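Local coordinates for Red carotenoid protein (RCP) (Nostoc sp., PDB 5FCY), which binds carotenoids, here modelled as beta-carotene, as a soluble all-helical relative of the orange carotenoid protein's N-terminal domain, and probably serves in photoprotection, at residues P9-R12 with K13-S17; L27-F30 with W31-K35. All coordinates share one frame; numbering follows the deposited sequence.

Contact 1: residues P9-R12 with K13-S17; sequences PTIR and KYVQS
Ile11 and Val15, one helical turn apart, form the packed side of this contact: Ile11 is buried, and both side chains are set against helix 139-150. Their CG2 methyls meet at 4.4 Å, and Val15 CG2 also lies 3.3 Å from Ile11 O. Val15 holds CG1 anti to its backbone N (chi1 176°), which turns CG2 back along the axis toward the carbonyl of Ile11. That carbonyl oxygen, Ile11 O, also accepts the backbone N-H of Val15, with Val15 N at 2.9 Å. Tyr14 flanks the pair: its ring carries Ile11 CA at the edge, near the ring plane, while its CB packs 3.5 Å from Ile11 O. All of this belongs to the first helix of the carotenoid-binding domain, 9-19, whose inner face lies against two helices from the end of the chain. On helix 139-150 Ile11 and Val15 meet Thr144, Asp148 and Leu145, and Tyr14 reaches across to Leu130 and Ile134 of helix 125-136. A serine in place of Tyr14 would probably open a gap between helix 9-19 and helix 125-136 and leave Leu130 and Ile134 without the ring that packs on them. The solvent side is looser. Arg12 and Lys13 are exposed; Arg12 bends at chi3 and curls its guanidinium back over Pro9, while the end of Lys13 leads away. The backbone bonds persist here: Gln16 N donates to Arg12 O at 2.8 Å, whereas the bond from Lys13 N to Pro9 O in the first turn is weak at 3.4 Å. Farther along, Lys13 O is gripped twice, by Ser17 N and by Ser17 OG at 2.9 Å, the two donors arriving from opposite faces of the carbonyl plane; Ser17 also packs on Leu130.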
ATOM      1  N   PRO A   9     -11.907 -14.687   9.756  1.00 62.64           N
ATOM      2  CA  PRO A   9     -10.541 -15.124  10.082  1.00 62.00           C
ATOM      3  C   PRO A   9      -9.686 -15.332   8.848  1.00 60.16           C
ATOM      4  O   PRO A   9      -8.453 -15.313   8.952  1.00 58.57           O
ATOM      5  CB  PRO A   9     -10.754 -16.433  10.859  1.00 62.45           C
ATOM      6  CG  PRO A   9     -12.194 -16.773  10.703  1.00 61.17           C
ATOM      7  CD  PRO A   9     -12.892 -15.473  10.522  1.00 62.81           C
ATOM      8  N   THR A  10     -10.305 -15.523   7.680  1.00 59.77           N
ATOM      9  CA  THR A  10      -9.551 -15.617   6.437  1.00 58.31           C
ATOM     10  C   THR A  10      -8.912 -14.284   6.067  1.00 56.06           C
ATOM     11  O   THR A  10      -7.887 -14.261   5.377  1.00 54.55           O
ATOM     12  CB  THR A  10     -10.467 -16.092   5.310  1.00 59.66           C
ATOM     13  OG1 THR A  10     -11.636 -15.265   5.268  1.00 60.51           O
ATOM     14  CG2 THR A  10     -10.879 -17.541   5.531  1.00 61.28           C
ATOM     15  N   ILE A  11      -9.500 -13.170   6.507  1.00 56.38           N
ATOM     16  CA  ILE A  11      -8.918 -11.860   6.228  1.00 54.68           C
ATOM     17  C   ILE A  11      -7.568 -11.721   6.923  1.00 52.40           C
ATOM     18  O   ILE A  11      -6.588 -11.263   6.325  1.00 50.34           O
ATOM     19  CB  ILE A  11      -9.892 -10.741   6.641  1.00 53.59           C
ATOM     20  CG1 ILE A  11     -11.122 -10.762   5.728  1.00 54.20           C
ATOM     21  CG2 ILE A  11      -9.211  -9.374   6.575  1.00 48.81           C
ATOM     22  CD1 ILE A  11     -12.216  -9.785   6.116  1.00 52.44           C
ATOM     23  N   ARG A  12      -7.495 -12.117   8.196  1.00 54.06           N
ATOM     24  CA  ARG A  12      -6.224 -12.058   8.911  1.00 53.58           C
ATOM     25  C   ARG A  12      -5.173 -12.943   8.255  1.00 51.62           C
ATOM     26  O   ARG A  12      -3.982 -12.611   8.275  1.00 50.32           O
ATOM     27  CB  ARG A  12      -6.422 -12.462  10.372  1.00 56.84           C
ATOM     28  CG  ARG A  12      -7.293 -11.496  11.158  1.00 59.32           C
ATOM     29  CD  ARG A  12      -7.359 -11.872  12.629  1.00 63.61           C
ATOM     30  NE  ARG A  12      -8.141 -13.085  12.863  1.00 64.49           N
ATOM     31  CZ  ARG A  12      -9.456 -13.113  13.067  1.00 66.03           C
ATOM     32  NH1 ARG A  12     -10.169 -11.993  13.068  1.00 67.63           N
ATOM     33  NH2 ARG A  12     -10.065 -14.273  13.272  1.00 65.62           N
ATOM     34  N   LYS A  13      -5.586 -14.070   7.669  1.00 52.90           N
ATOM     35  CA  LYS A  13      -4.635 -14.939   6.984  1.00 52.00           C
ATOM     36  C   LYS A  13      -4.070 -14.266   5.740  1.00 49.71           C
ATOM     37  O   LYS A  13      -2.877 -14.402   5.443  1.00 48.56           O
ATOM     38  CB  LYS A  13      -5.301 -16.267   6.626  1.00 53.38           C
ATOM     39  CG  LYS A  13      -5.271 -17.292   7.751  1.00 55.53           C
ATOM     40  CD  LYS A  13      -3.962 -18.072   7.759  1.00 57.27           C
ATOM     41  CE  LYS A  13      -3.825 -18.930   9.012  1.00 60.21           C
ATOM     42  NZ  LYS A  13      -2.612 -19.797   8.985  1.00 60.98           N
ATOM     43  N   TYR A  14      -4.907 -13.543   4.995  1.00 49.74           N
ATOM     44  CA  TYR A  14      -4.400 -12.749   3.879  1.00 48.69           C
ATOM     45  C   TYR A  14      -3.424 -11.688   4.372  1.00 46.43           C
ATOM     46  O   TYR A  14      -2.341 -11.510   3.804  1.00 45.31           O
ATOM     47  CB  TYR A  14      -5.555 -12.093   3.124  1.00 49.05           C
ATOM     48  CG  TYR A  14      -6.383 -13.043   2.293  1.00 49.86           C
ATOM     49  CD1 TYR A  14      -5.881 -13.592   1.122  1.00 50.18           C
ATOM     50  CD2 TYR A  14      -7.677 -13.374   2.668  1.00 51.00           C
ATOM     51  CE1 TYR A  14      -6.639 -14.457   0.356  1.00 50.51           C
ATOM     52  CE2 TYR A  14      -8.441 -14.235   1.911  1.00 51.54           C
ATOM     53  CZ  TYR A  14      -7.919 -14.773   0.755  1.00 50.37           C
ATOM     54  OH  TYR A  14      -8.684 -15.632   0.001  1.00 50.65           O
ATOM     55  N   VAL A  15      -3.796 -10.972   5.434  1.00 46.48           N
ATOM     56  CA  VAL A  15      -2.929  -9.929   5.976  1.00 45.61           C
ATOM     57  C   VAL A  15      -1.602 -10.527   6.424  1.00 45.10           C
ATOM     58  O   VAL A  15      -0.527  -9.992   6.125  1.00 43.99           O
ATOM     59  CB  VAL A  15      -3.635  -9.193   7.129  1.00 45.50           C
ATOM     60  CG1 VAL A  15      -2.705  -8.172   7.774  1.00 42.82           C
ATOM     61  CG2 VAL A  15      -4.890  -8.507   6.628  1.00 43.81           C
ATOM     62  N   GLN A  16      -1.656 -11.643   7.154  1.00 46.30           N
ATOM     63  CA  GLN A  16      -0.428 -12.276   7.620  1.00 46.79           C
ATOM     64  C   GLN A  16       0.395 -12.812   6.455  1.00 45.26           C
ATOM     65  O   GLN A  16       1.622 -12.669   6.438  1.00 44.42           O
ATOM     66  CB  GLN A  16      -0.750 -13.394   8.612  1.00 49.73           C
ATOM     67  CG  GLN A  16      -0.741 -12.944  10.065  1.00 52.00           C
ATOM     68  CD  GLN A  16      -0.986 -14.083  11.037  1.00 56.54           C
ATOM     69  OE1 GLN A  16      -0.046 -14.640  11.608  1.00 56.57           O
ATOM     70  NE2 GLN A  16      -2.254 -14.430  11.235  1.00 55.67           N
ATOM     71  N   SER A  17      -0.259 -13.432   5.471  1.00 45.00           N
ATOM     72  CA  SER A  17       0.466 -13.880   4.287  1.00 45.09           C
ATOM     73  C   SER A  17       1.060 -12.698   3.536  1.00 43.69           C
ATOM     74  O   SER A  17       2.190 -12.770   3.038  1.00 43.03           O
ATOM     75  CB  SER A  17      -0.459 -14.683   3.375  1.00 46.26           C
ATOM     76  OG  SER A  17      -0.883 -15.880   4.003  1.00 47.95           O
TER

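Contact 2: residues L27-F30 with W31-K35; sequences LALF and WFIYK. With BCR (beta-carotene), chain B.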
ATOM      1  N   LEU A  27       4.685  -4.409  -2.123  1.00 39.53           N
ATOM      2  CA  LEU A  27       4.265  -3.265  -2.923  1.00 40.16           C
ATOM      3  C   LEU A  27       3.779  -3.706  -4.296  1.00 40.58           C
ATOM      4  O   LEU A  27       2.843  -3.118  -4.851  1.00 41.24           O
ATOM      5  CB  LEU A  27       5.420  -2.272  -3.048  1.00 40.76           C
ATOM      6  CG  LEU A  27       5.702  -1.434  -1.801  1.00 40.86           C
ATOM      7  CD1 LEU A  27       7.118  -0.877  -1.829  1.00 40.51           C
ATOM      8  CD2 LEU A  27       4.687  -0.306  -1.686  1.00 40.48           C
ATOM      9  N   ALA A  28       4.399  -4.745  -4.860  1.00 40.28           N
ATOM     10  CA  ALA A  28       3.968  -5.247  -6.161  1.00 41.40           C
ATOM     11  C   ALA A  28       2.559  -5.817  -6.080  1.00 41.40           C
ATOM     12  O   ALA A  28       1.707  -5.522  -6.925  1.00 42.12           O
ATOM     13  CB  ALA A  28       4.949  -6.305  -6.668  1.00 42.17           C
ATOM     14  N   LEU A  29       2.297  -6.640  -5.064  1.00 40.54           N
ATOM     15  CA  LEU A  29       0.960  -7.194  -4.884  1.00 41.34           C
ATOM     16  C   LEU A  29      -0.074  -6.083  -4.742  1.00 41.23           C
ATOM     17  O   LEU A  29      -1.138  -6.122  -5.370  1.00 42.49           O
ATOM     18  CB  LEU A  29       0.940  -8.110  -3.661  1.00 40.07           C
ATOM     19  CG  LEU A  29      -0.396  -8.775  -3.335  1.00 39.81           C
ATOM     20  CD1 LEU A  29      -0.825  -9.694  -4.460  1.00 44.29           C
ATOM     21  CD2 LEU A  29      -0.289  -9.538  -2.030  1.00 40.17           C
ATOM     22  N   PHE A  30       0.230  -5.077  -3.920  1.00 40.36           N
ATOM     23  CA  PHE A  30      -0.697  -3.967  -3.719  1.00 41.23           C
ATOM     24  C   PHE A  30      -0.966  -3.237  -5.031  1.00 42.62           C
ATOM     25  O   PHE A  30      -2.090  -2.792  -5.282  1.00 43.20           O
ATOM     26  CB  PHE A  30      -0.120  -3.004  -2.673  1.00 40.12           C
ATOM     27  CG  PHE A  30      -1.150  -2.292  -1.821  1.00 39.45           C
ATOM     28  CD1 PHE A  30      -2.462  -2.726  -1.735  1.00 39.65           C
ATOM     29  CD2 PHE A  30      -0.780  -1.176  -1.089  1.00 39.13           C
ATOM     30  CE1 PHE A  30      -3.375  -2.062  -0.935  1.00 39.22           C
ATOM     31  CE2 PHE A  30      -1.691  -0.508  -0.296  1.00 38.68           C
ATOM     32  CZ  PHE A  30      -2.990  -0.950  -0.222  1.00 38.81           C
ATOM     33  N   TRP A  31       0.057  -3.109  -5.881  1.00 42.79           N
ATOM     34  CA  TRP A  31      -0.099  -2.387  -7.140  1.00 44.06           C
ATOM     35  C   TRP A  31      -0.988  -3.147  -8.116  1.00 45.67           C
ATOM     36  O   TRP A  31      -1.854  -2.552  -8.768  1.00 46.91           O
ATOM     37  CB  TRP A  31       1.269  -2.126  -7.768  1.00 44.69           C
ATOM     38  CG  TRP A  31       1.196  -1.723  -9.205  1.00 45.84           C
ATOM     39  CD1 TRP A  31       1.441  -2.512 -10.290  1.00 45.86           C
ATOM     40  CD2 TRP A  31       0.848  -0.431  -9.718  1.00 46.95           C
ATOM     41  NE1 TRP A  31       1.271  -1.792 -11.447  1.00 46.80           N
ATOM     42  CE2 TRP A  31       0.907  -0.511 -11.123  1.00 47.30           C
ATOM     43  CE3 TRP A  31       0.495   0.784  -9.125  1.00 47.88           C
ATOM     44  CZ2 TRP A  31       0.625   0.577 -11.944  1.00 48.81           C
ATOM     45  CZ3 TRP A  31       0.216   1.864  -9.942  1.00 49.55           C
ATOM     46  CH2 TRP A  31       0.283   1.753 -11.336  1.00 50.32           C
ATOM     47  N   PHE A  32      -0.785  -4.459  -8.243  1.00 45.19           N
ATOM     48  CA  PHE A  32      -1.588  -5.233  -9.182  1.00 46.16           C
ATOM     49  C   PHE A  32      -3.041  -5.302  -8.737  1.00 48.74           C
ATOM     50  O   PHE A  32      -3.953  -5.213  -9.568  1.00 51.06           O
ATOM     51  CB  PHE A  32      -1.001  -6.632  -9.349  1.00 46.13           C
ATOM     52  CG  PHE A  32       0.235  -6.663 -10.198  1.00 46.26           C
ATOM     53  CD1 PHE A  32       0.154  -6.468 -11.566  1.00 45.73           C
ATOM     54  CD2 PHE A  32       1.477  -6.882  -9.630  1.00 45.93           C
ATOM     55  CE1 PHE A  32       1.287  -6.492 -12.351  1.00 46.32           C
ATOM     56  CE2 PHE A  32       2.615  -6.908 -10.412  1.00 46.03           C
ATOM     57  CZ  PHE A  32       2.520  -6.713 -11.773  1.00 46.42           C
ATOM     58  N   ILE A  33      -3.280  -5.453  -7.431  1.00 47.73           N
ATOM     59  CA  ILE A  33      -4.642  -5.363  -6.908  1.00 48.24           C
ATOM     60  C   ILE A  33      -5.287  -4.057  -7.351  1.00 50.61           C
ATOM     61  O   ILE A  33      -6.456  -4.028  -7.753  1.00 53.28           O
ATOM     62  CB  ILE A  33      -4.636  -5.495  -5.373  1.00 46.42           C
ATOM     63  CG1 ILE A  33      -4.162  -6.888  -4.957  1.00 45.66           C
ATOM     64  CG2 ILE A  33      -6.027  -5.229  -4.805  1.00 46.94           C
ATOM     65  CD1 ILE A  33      -3.880  -7.031  -3.468  1.00 43.11           C
ATOM     66  N   TYR A  34      -4.537  -2.955  -7.280  1.00 49.39           N
ATOM     67  CA  TYR A  34      -5.074  -1.662  -7.694  1.00 50.71           C
ATOM     68  C   TYR A  34      -5.487  -1.665  -9.160  1.00 52.75           C
ATOM     69  O   TYR A  34      -6.421  -0.951  -9.541  1.00 53.85           O
ATOM     70  CB  TYR A  34      -4.044  -0.563  -7.431  1.00 48.69           C
ATOM     71  CG  TYR A  34      -4.245   0.686  -8.260  1.00 49.99           C
ATOM     72  CD1 TYR A  34      -5.193   1.635  -7.907  1.00 49.68           C
ATOM     73  CD2 TYR A  34      -3.475   0.919  -9.395  1.00 50.58           C
ATOM     74  CE1 TYR A  34      -5.375   2.780  -8.663  1.00 50.58           C
ATOM     75  CE2 TYR A  34      -3.649   2.060 -10.155  1.00 51.34           C
ATOM     76  CZ  TYR A  34      -4.599   2.987  -9.785  1.00 51.30           C
ATOM     77  OH  TYR A  34      -4.770   4.122 -10.544  1.00 51.81           O
ATOM     78  N   LYS A  35      -4.810  -2.455  -9.998  1.00 53.14           N
ATOM     79  CA  LYS A  35      -5.173  -2.530 -11.408  1.00 54.22           C
ATOM     80  C   LYS A  35      -6.371  -3.438 -11.656  1.00 56.23           C
ATOM     81  O   LYS A  35      -6.991  -3.341 -12.720  1.00 57.64           O
ATOM     82  CB  LYS A  35      -3.977  -3.006 -12.239  1.00 53.65           C
ATOM     83  CG  LYS A  35      -2.750  -2.096 -12.159  1.00 51.97           C
ATOM     84  CD  LYS A  35      -3.006  -0.698 -12.723  1.00 52.49           C
ATOM     85  CE  LYS A  35      -2.726  -0.620 -14.216  1.00 52.99           C
ATOM     86  NZ  LYS A  35      -3.042   0.733 -14.759  1.00 53.74           N
TER
HETATM   87  C1  BCR B 201      10.239  -0.734  -7.360  1.00 47.63           C
HETATM   88  C2  BCR B 201      11.072  -1.709  -8.188  1.00 46.46           C
HETATM   89  C3  BCR B 201      11.159  -3.112  -7.595  1.00 46.42           C
HETATM   90  C4  BCR B 201       9.879  -3.493  -6.865  1.00 46.21           C
HETATM   91  C5  BCR B 201       8.743  -2.603  -7.304  1.00 47.04           C
HETATM   92  C6  BCR B 201       8.854  -1.292  -7.093  1.00 46.71           C
HETATM   93  C7  BCR B 201       7.750  -0.384  -6.638  1.00 46.24           C
HETATM   94  C8  BCR B 201       6.478  -0.736  -6.352  1.00 46.34           C
HETATM   95  C9  BCR B 201       5.466   0.267  -5.900  1.00 45.73           C
HETATM   96  C10 BCR B 201       4.190  -0.141  -5.678  1.00 44.88           C
HETATM   97  C11 BCR B 201       3.089   0.728  -5.224  1.00 45.38           C
HETATM   98  C33 BCR B 201       7.583  -3.219  -8.010  1.00 48.18           C
HETATM   99  C31 BCR B 201      10.191   0.586  -8.127  1.00 48.20           C
HETATM  100  C32 BCR B 201      10.937  -0.542  -6.025  1.00 48.49           C
HETATM  101  C34 BCR B 201       5.911   1.693  -5.715  1.00 45.94           C
HETATM  102  C12 BCR B 201       1.865   0.215  -5.016  1.00 45.32           C
HETATM  103  C13 BCR B 201       0.716   1.035  -4.550  1.00 45.46           C
HETATM  104  C14 BCR B 201      -0.491   0.434  -4.372  1.00 44.90           C
HETATM  105  C15 BCR B 201      -1.711   1.114  -3.912  1.00 44.04           C
HETATM  106  C16 BCR B 201      -2.876   0.462  -3.777  1.00 44.19           C
HETATM  107  C17 BCR B 201      -4.064   1.194  -3.313  1.00 44.43           C
HETATM  108  C18 BCR B 201      -5.283   0.641  -3.152  1.00 44.65           C
HETATM  109  C19 BCR B 201      -6.375   1.524  -2.660  1.00 44.35           C
HETATM  110  C20 BCR B 201      -7.614   1.103  -2.377  1.00 44.61           C
HETATM  111  C21 BCR B 201      -8.619   2.058  -1.887  1.00 44.99           C
HETATM  112  C22 BCR B 201      -9.892   1.710  -1.616  1.00 44.69           C
HETATM  113  C23 BCR B 201     -10.823   2.778  -1.152  1.00 45.32           C
HETATM  114  C24 BCR B 201     -12.133   2.575  -0.959  1.00 46.00           C
HETATM  115  C25 BCR B 201     -13.081   3.638  -0.512  1.00 47.62           C
HETATM  116  C26 BCR B 201     -12.733   4.912  -0.324  1.00 47.67           C
HETATM  117  C27 BCR B 201     -12.942   5.523   1.043  1.00 47.13           C
HETATM  118  C28 BCR B 201     -14.085   4.800   1.743  1.00 47.13           C
HETATM  119  C29 BCR B 201     -15.129   4.317   0.742  1.00 46.08           C
HETATM  120  C30 BCR B 201     -14.537   3.316  -0.250  1.00 46.68           C
HETATM  121  C35 BCR B 201       0.960   2.495  -4.284  1.00 45.98           C
HETATM  122  C36 BCR B 201      -5.486  -0.815  -3.470  1.00 45.66           C
HETATM  123  C37 BCR B 201     -10.299   0.278  -1.824  1.00 44.79           C
HETATM  124  C38 BCR B 201     -12.238   5.774  -1.458  1.00 47.33           C
HETATM  125  C39 BCR B 201     -15.276   3.396  -1.578  1.00 46.53           C
HETATM  126  C40 BCR B 201     -14.707   1.916   0.329  1.00 45.95           C
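Leu29 sends CG anti to its backbone N (chi1 -180°), while Ile33, one turn on, carries CG1 beside its own N (chi1 -65°); the two branches therefore converge, and Leu29 CG meets Ile33 CD1 at 3.9 Å. The side chains cross obliquely, and both pack on Leu131 of helix 125-136. Ile33 N donates to Leu29 O at 3.0 Å. Ala28 touches Phe32 more lightly, Ala28 CB lying 4.5 Å from Phe32 CE2, and the centre of one Phe32 face is covered by Trp31 CD1. Another side of helix 23-35 forms part of the carotenoid pocket. Phe30 lies under the polyene: C16 of beta-carotene stands 3.5 Å above the ring plane, over its centre, and Phe30 CE1 lies 3.5 Å from the methyl C36. Leu27 CB reaches C10 at 3.6 Å, and Trp31 CB reaches C12 at 3.7 Å. Tyr34 adds its CB near C16 and sets CD2 over the rim of one face of the Trp31 indole, while its hydroxyl hydrogen-bonds Asp110. Trp18, Trp102 and Tyr149 also meet the Phe30 ring. From this helix the pigment thus receives mostly aromatic and aliphatic contacts along its conjugated chain, with Leu27 O 3.4 Å from C10; such surroundings hold a hydrocarbon without polar anchoring and are likely to influence its shape and light absorption.

In the fold
From the N terminus, contact 1 occupies helix 9-19 and contact 2 the next helix, 23-35. Each is made between neighbouring turns of a single helix, so neither closes a long loop; they follow in series, without nesting or crossing. Their centres lie about 17 Å apart and their nearest atoms about 6 Å, with no touch between them. What joins them is the end of the chain: helices 125-136 and 139-150 receive side chains from both, and Leu130 and Ile134 are touched from each. Contact 1 sits on the outside of this arrangement, whereas contact 2 lies deeper, also meeting helix 95-110 and the bound beta-carotene.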